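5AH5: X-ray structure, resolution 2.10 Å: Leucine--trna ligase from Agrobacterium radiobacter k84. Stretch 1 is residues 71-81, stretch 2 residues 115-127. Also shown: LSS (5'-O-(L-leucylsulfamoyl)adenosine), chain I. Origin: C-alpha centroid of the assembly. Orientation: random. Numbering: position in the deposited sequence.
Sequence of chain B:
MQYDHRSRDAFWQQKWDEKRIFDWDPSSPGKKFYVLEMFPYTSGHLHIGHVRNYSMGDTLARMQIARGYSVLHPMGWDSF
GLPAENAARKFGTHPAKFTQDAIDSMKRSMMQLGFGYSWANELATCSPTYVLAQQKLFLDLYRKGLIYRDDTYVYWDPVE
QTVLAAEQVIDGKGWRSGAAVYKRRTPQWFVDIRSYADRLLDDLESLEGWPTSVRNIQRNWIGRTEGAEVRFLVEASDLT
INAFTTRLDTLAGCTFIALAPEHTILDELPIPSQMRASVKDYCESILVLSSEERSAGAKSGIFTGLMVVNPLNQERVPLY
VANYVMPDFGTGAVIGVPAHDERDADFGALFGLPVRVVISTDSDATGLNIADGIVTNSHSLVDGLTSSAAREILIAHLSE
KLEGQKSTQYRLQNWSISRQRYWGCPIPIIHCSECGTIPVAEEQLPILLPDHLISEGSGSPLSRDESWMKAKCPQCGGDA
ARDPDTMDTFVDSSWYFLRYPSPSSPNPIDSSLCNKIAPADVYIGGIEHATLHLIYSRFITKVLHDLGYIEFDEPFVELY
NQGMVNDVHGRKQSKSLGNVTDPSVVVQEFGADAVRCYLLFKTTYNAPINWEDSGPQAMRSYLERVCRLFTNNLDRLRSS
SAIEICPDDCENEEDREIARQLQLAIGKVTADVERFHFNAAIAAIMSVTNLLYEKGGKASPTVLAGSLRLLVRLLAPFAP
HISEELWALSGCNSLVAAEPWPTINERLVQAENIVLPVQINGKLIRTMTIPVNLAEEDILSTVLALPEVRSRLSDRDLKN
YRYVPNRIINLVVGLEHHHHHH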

# COMPACT_ATOMS: atom_id res chain seq x y z
N VAL B 71 15.25 8.88 -11.24
CA VAL B 71 14.31 8.50 -10.18
C VAL B 71 13.17 9.59 -10.09
O VAL B 71 13.48 10.77 -9.97
CB VAL B 71 15.08 8.44 -8.83
CG1 VAL B 71 14.11 8.27 -7.66
CG2 VAL B 71 16.11 7.26 -8.83
N LEU B 72 11.93 9.18 -10.18
CA LEU B 72 10.79 9.99 -9.79
C LEU B 72 10.44 9.62 -8.33
O LEU B 72 10.02 8.52 -8.08
CB LEU B 72 9.60 9.73 -10.70
CG LEU B 72 8.30 10.51 -10.33
CD1 LEU B 72 8.59 11.94 -10.07
CD2 LEU B 72 7.23 10.39 -11.41
N HIS B 73 10.68 10.52 -7.40
CA HIS B 73 10.23 10.38 -6.04
C HIS B 73 9.35 11.61 -5.67
O HIS B 73 9.86 12.60 -5.23
CB HIS B 73 11.40 10.38 -5.14
CG HIS B 73 11.09 10.04 -3.73
ND1 HIS B 73 11.83 10.57 -2.69
CD2 HIS B 73 10.22 9.18 -3.16
CE1 HIS B 73 11.38 10.13 -1.54
NE2 HIS B 73 10.41 9.26 -1.80
N PRO B 74 8.04 11.50 -5.76
CA PRO B 74 7.20 12.71 -5.70
C PRO B 74 6.37 12.69 -4.45
O PRO B 74 6.24 11.65 -3.83
CB PRO B 74 6.28 12.48 -6.90
CG PRO B 74 5.98 11.03 -6.83
CD PRO B 74 7.28 10.36 -6.34
N MET B 75 5.72 13.80 -4.14
CA MET B 75 4.88 13.92 -2.97
C MET B 75 3.77 14.96 -3.28
O MET B 75 3.94 15.93 -4.04
CB MET B 75 5.68 14.36 -1.71
CG MET B 75 4.83 14.62 -0.42
SD MET B 75 3.79 13.25 0.02
CE MET B 75 5.07 11.97 0.33
N GLY B 76 2.64 14.72 -2.71
CA GLY B 76 1.49 15.58 -2.91
C GLY B 76 0.50 15.23 -1.81
O GLY B 76 0.85 14.55 -0.83
N TRP B 77 -0.72 15.71 -1.96
CA TRP B 77 -1.61 15.95 -0.82
C TRP B 77 -2.96 15.34 -1.10
O TRP B 77 -3.61 15.71 -2.07
CB TRP B 77 -1.70 17.45 -0.61
CG TRP B 77 -0.30 18.04 -0.55
CD1 TRP B 77 0.29 18.81 -1.50
CD2 TRP B 77 0.72 17.75 0.42
NE1 TRP B 77 1.54 19.17 -1.11
CE2 TRP B 77 1.85 18.50 0.06
CE3 TRP B 77 0.79 16.96 1.57
CZ2 TRP B 77 3.05 18.44 0.77
CZ3 TRP B 77 1.99 16.93 2.32
CH2 TRP B 77 3.11 17.66 1.91
N ASP B 78 -3.37 14.38 -0.27
CA ASP B 78 -4.71 13.76 -0.34
C ASP B 78 -5.65 14.70 0.49
O ASP B 78 -5.86 14.51 1.67
CB ASP B 78 -4.63 12.34 0.20
CG ASP B 78 -5.68 11.40 -0.35
OD1 ASP B 78 -6.54 11.82 -1.13
OD2 ASP B 78 -5.62 10.18 0.01
N SER B 79 -6.25 15.71 -0.18
CA SER B 79 -6.78 16.81 0.50
C SER B 79 -8.30 17.00 0.43
O SER B 79 -8.76 17.97 0.96
CB SER B 79 -5.98 18.06 0.07
OG SER B 79 -5.76 18.09 -1.30
N PHE B 80 -9.05 16.10 -0.21
CA PHE B 80 -10.49 16.14 -0.26
C PHE B 80 -11.12 15.01 0.59
O PHE B 80 -10.43 14.06 1.04
CB PHE B 80 -11.01 15.95 -1.71
CG PHE B 80 -11.34 17.27 -2.48
CD1 PHE B 80 -11.84 18.41 -1.87
CD2 PHE B 80 -11.24 17.28 -3.87
CE1 PHE B 80 -12.15 19.56 -2.60
CE2 PHE B 80 -11.60 18.40 -4.60
CZ PHE B 80 -12.04 19.54 -3.98
N GLY B 81 -12.41 15.16 0.82
CA GLY B 81 -13.23 14.20 1.50
C GLY B 81 -13.13 14.24 3.00
O GLY B 81 -12.62 15.16 3.60
N PHE B 115 13.83 15.22 3.34
CA PHE B 115 13.24 14.35 2.38
C PHE B 115 13.30 14.97 0.95
O PHE B 115 12.75 16.06 0.68
CB PHE B 115 11.77 14.02 2.76
CG PHE B 115 11.58 13.20 4.02
CD1 PHE B 115 12.55 12.37 4.54
CD2 PHE B 115 10.34 13.23 4.64
CE1 PHE B 115 12.29 11.60 5.69
CE2 PHE B 115 10.06 12.47 5.75
CZ PHE B 115 11.06 11.65 6.30
N GLY B 116 13.91 14.21 0.03
CA GLY B 116 14.29 14.72 -1.29
C GLY B 116 13.23 14.44 -2.35
O GLY B 116 13.42 13.60 -3.17
N TYR B 117 12.14 15.20 -2.34
CA TYR B 117 11.04 15.01 -3.26
C TYR B 117 11.26 15.91 -4.50
O TYR B 117 12.01 16.87 -4.46
CB TYR B 117 9.71 15.30 -2.57
CG TYR B 117 9.31 14.26 -1.60
CD1 TYR B 117 8.97 13.00 -2.03
CD2 TYR B 117 9.22 14.54 -0.25
CE1 TYR B 117 8.58 12.03 -1.15
CE2 TYR B 117 8.82 13.58 0.65
CZ TYR B 117 8.54 12.34 0.22
OH TYR B 117 8.17 11.38 1.13
N SER B 118 10.75 15.44 -5.61
CA SER B 118 10.72 16.19 -6.86
C SER B 118 9.41 17.05 -6.78
O SER B 118 8.30 16.67 -7.22
CB SER B 118 10.63 15.27 -8.07
OG SER B 118 10.60 16.05 -9.30
N TRP B 119 9.60 18.15 -6.14
CA TRP B 119 8.52 19.13 -5.84
C TRP B 119 7.89 19.77 -7.07
O TRP B 119 6.76 20.21 -7.00
CB TRP B 119 9.04 20.20 -4.91
CG TRP B 119 9.31 19.72 -3.52
CD1 TRP B 119 10.50 19.82 -2.84
CD2 TRP B 119 8.36 19.17 -2.58
NE1 TRP B 119 10.36 19.31 -1.60
CE2 TRP B 119 9.07 18.91 -1.40
CE3 TRP B 119 6.99 18.86 -2.65
CZ2 TRP B 119 8.48 18.34 -0.28
CZ3 TRP B 119 6.40 18.28 -1.56
CH2 TRP B 119 7.15 18.02 -0.37
N ALA B 120 8.56 19.69 -8.22
CA ALA B 120 7.96 20.16 -9.48
C ALA B 120 6.84 19.28 -9.85
O ALA B 120 6.03 19.66 -10.68
CB ALA B 120 8.96 20.16 -10.64
N ASN B 121 6.82 18.08 -9.29
CA ASN B 121 5.78 17.12 -9.54
C ASN B 121 4.70 17.11 -8.45
O ASN B 121 3.84 16.29 -8.50
CB ASN B 121 6.43 15.71 -9.73
CG ASN B 121 7.30 15.66 -10.98
OD1 ASN B 121 8.43 16.01 -10.90
ND2 ASN B 121 6.70 15.38 -12.14
N GLU B 122 4.75 18.02 -7.50
CA GLU B 122 3.73 18.07 -6.48
C GLU B 122 2.32 18.28 -7.03
O GLU B 122 2.13 18.92 -8.05
CB GLU B 122 4.09 19.21 -5.51
CG GLU B 122 3.17 19.48 -4.31
CD GLU B 122 3.64 20.67 -3.51
OE1 GLU B 122 4.59 21.37 -3.91
OE2 GLU B 122 3.11 20.92 -2.39
N LEU B 123 1.33 17.70 -6.36
CA LEU B 123 -0.06 17.94 -6.66
C LEU B 123 -0.88 17.94 -5.39
O LEU B 123 -0.43 17.56 -4.30
CB LEU B 123 -0.64 16.90 -7.62
CG LEU B 123 -0.51 15.43 -7.22
CD1 LEU B 123 -1.61 15.01 -6.20
CD2 LEU B 123 -0.60 14.48 -8.40
N ALA B 124 -2.11 18.42 -5.52
CA ALA B 124 -3.05 18.40 -4.41
C ALA B 124 -4.39 18.04 -5.01
O ALA B 124 -4.79 18.66 -5.99
CB ALA B 124 -3.07 19.76 -3.79
N THR B 125 -5.09 17.06 -4.45
CA THR B 125 -6.28 16.60 -5.10
C THR B 125 -7.44 17.69 -5.09
O THR B 125 -8.38 17.54 -5.79
CB THR B 125 -6.76 15.31 -4.52
OG1 THR B 125 -7.10 15.51 -3.17
CG2 THR B 125 -5.56 14.16 -4.57
N CYS B 126 -7.30 18.72 -4.30
CA CYS B 126 -8.33 19.76 -4.19
C CYS B 126 -8.06 20.89 -5.16
O CYS B 126 -8.88 21.78 -5.27
CB CYS B 126 -8.42 20.28 -2.76
SG CYS B 126 -6.95 21.04 -2.09
N SER B 127 -6.93 20.89 -5.87
CA SER B 127 -6.65 22.01 -6.74
C SER B 127 -7.52 21.95 -8.00
O SER B 127 -7.90 20.82 -8.51
CB SER B 127 -5.15 22.10 -7.04
OG SER B 127 -4.88 21.08 -7.98
C1 LSS I . -3.62 7.96 3.92
N1 LSS I . 2.85 4.31 11.71
O1 LSS I . -3.73 6.89 4.46
S1 LSS I . -2.56 8.98 5.90
C2 LSS I . 3.23 3.95 10.48
N2 LSS I . -3.09 9.02 4.51
O2 LSS I . 0.03 3.91 6.72
N3 LSS I . 2.69 4.48 9.36
O3 LSS I . 1.02 4.74 4.28
C4 LSS I . 1.73 5.42 9.49
N4 LSS I . -4.24 9.55 2.10
O4 LSS I . 1.37 7.18 6.47
C5 LSS I . 1.24 5.78 10.74
O5 LSS I . -1.34 7.95 5.93
C6 LSS I . 1.80 5.19 11.86
N6 LSS I . 1.36 5.57 13.09
C7 LSS I . -3.85 7.23 0.06
N7 LSS I . 0.25 6.69 10.56
C8 LSS I . 0.09 6.87 9.22
C9 LSS I . -3.36 7.28 1.52
N9 LSS I . 1.02 6.11 8.58
CA LSS I . -4.15 8.13 2.52
C10 LSS I . -5.18 6.46 0.01
C11 LSS I . -2.70 6.61 -0.81
O1A LSS I . -3.42 8.51 7.00
C21 LSS I . 1.21 5.95 7.15
C22 LSS I . 0.04 5.29 6.51
C23 LSS I . 0.20 5.67 5.04
C24 LSS I . 0.84 7.04 5.17
C25 LSS I . -0.19 8.18 5.11
O2A LSS I . -1.94 10.22 6.29
O HOH W 1 6.68 16.36 -5.18
O HOH W 2 -8.54 13.44 -1.65

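Two largely irregular segments of one chain, at least 42 residues apart wherever they touch, are laced together by backbone hydrogen bonds at intervals, with aromatic and sulfur-bearing side chains filling the spaces between. The lacing starts where Ser-118 N donates to His-73 O at 3.0 Å, nearly straight. Two residues past His-73, water 1 takes over, accepting from Met-75 N (2.9 Å) and donating to Ser-118 O (2.6 Å), so the backbones stay linked where they do not bond directly.

Further along, a single beta bridge pairs Trp-77 with Ala-124. Thr-125 N gives Trp-77 O a well-aligned bond of 3.1 Å, whereas the bond from Trp-77 N to Leu-123 O, 3.0 Å, is bent and weak. Glycine suits the approach just before it: Gly-76 CA lies 3.1 Å from Leu-123 O, and an ideal CB on Gly-76 would clash with that oxygen.

Side chains add to these backbone links. The indole NE1 of Trp-77 reaches Glu-122 OE2 at 2.7 Å and 178°, so the carboxylate meets the ring at its edge, near its plane. Met-75 points toward the other stretch and sets its CB over the face of Tyr-117, 3.5 Å from the ring centroid; that same CB is 4.0 Å from Trp-119 CZ3, so one methylene serves two aromatic neighbours.

At the far end, hydroxyls stand in for backbone partners. Thr-125 OG1 accepts from Ser-79 N at 3.1 Å, while Ser-79 OG receives a weak bond from Cys-126 N at 3.4 Å. Cys-126 CA also packs over the face of Phe-80, 3.8 Å from its ring centroid. Just before Ser-79, Asp-78 turns its CB away, and its OD2 accepts from LSS N4 at 2.6 Å, tying this end to the bound leucyl-adenylate analogue.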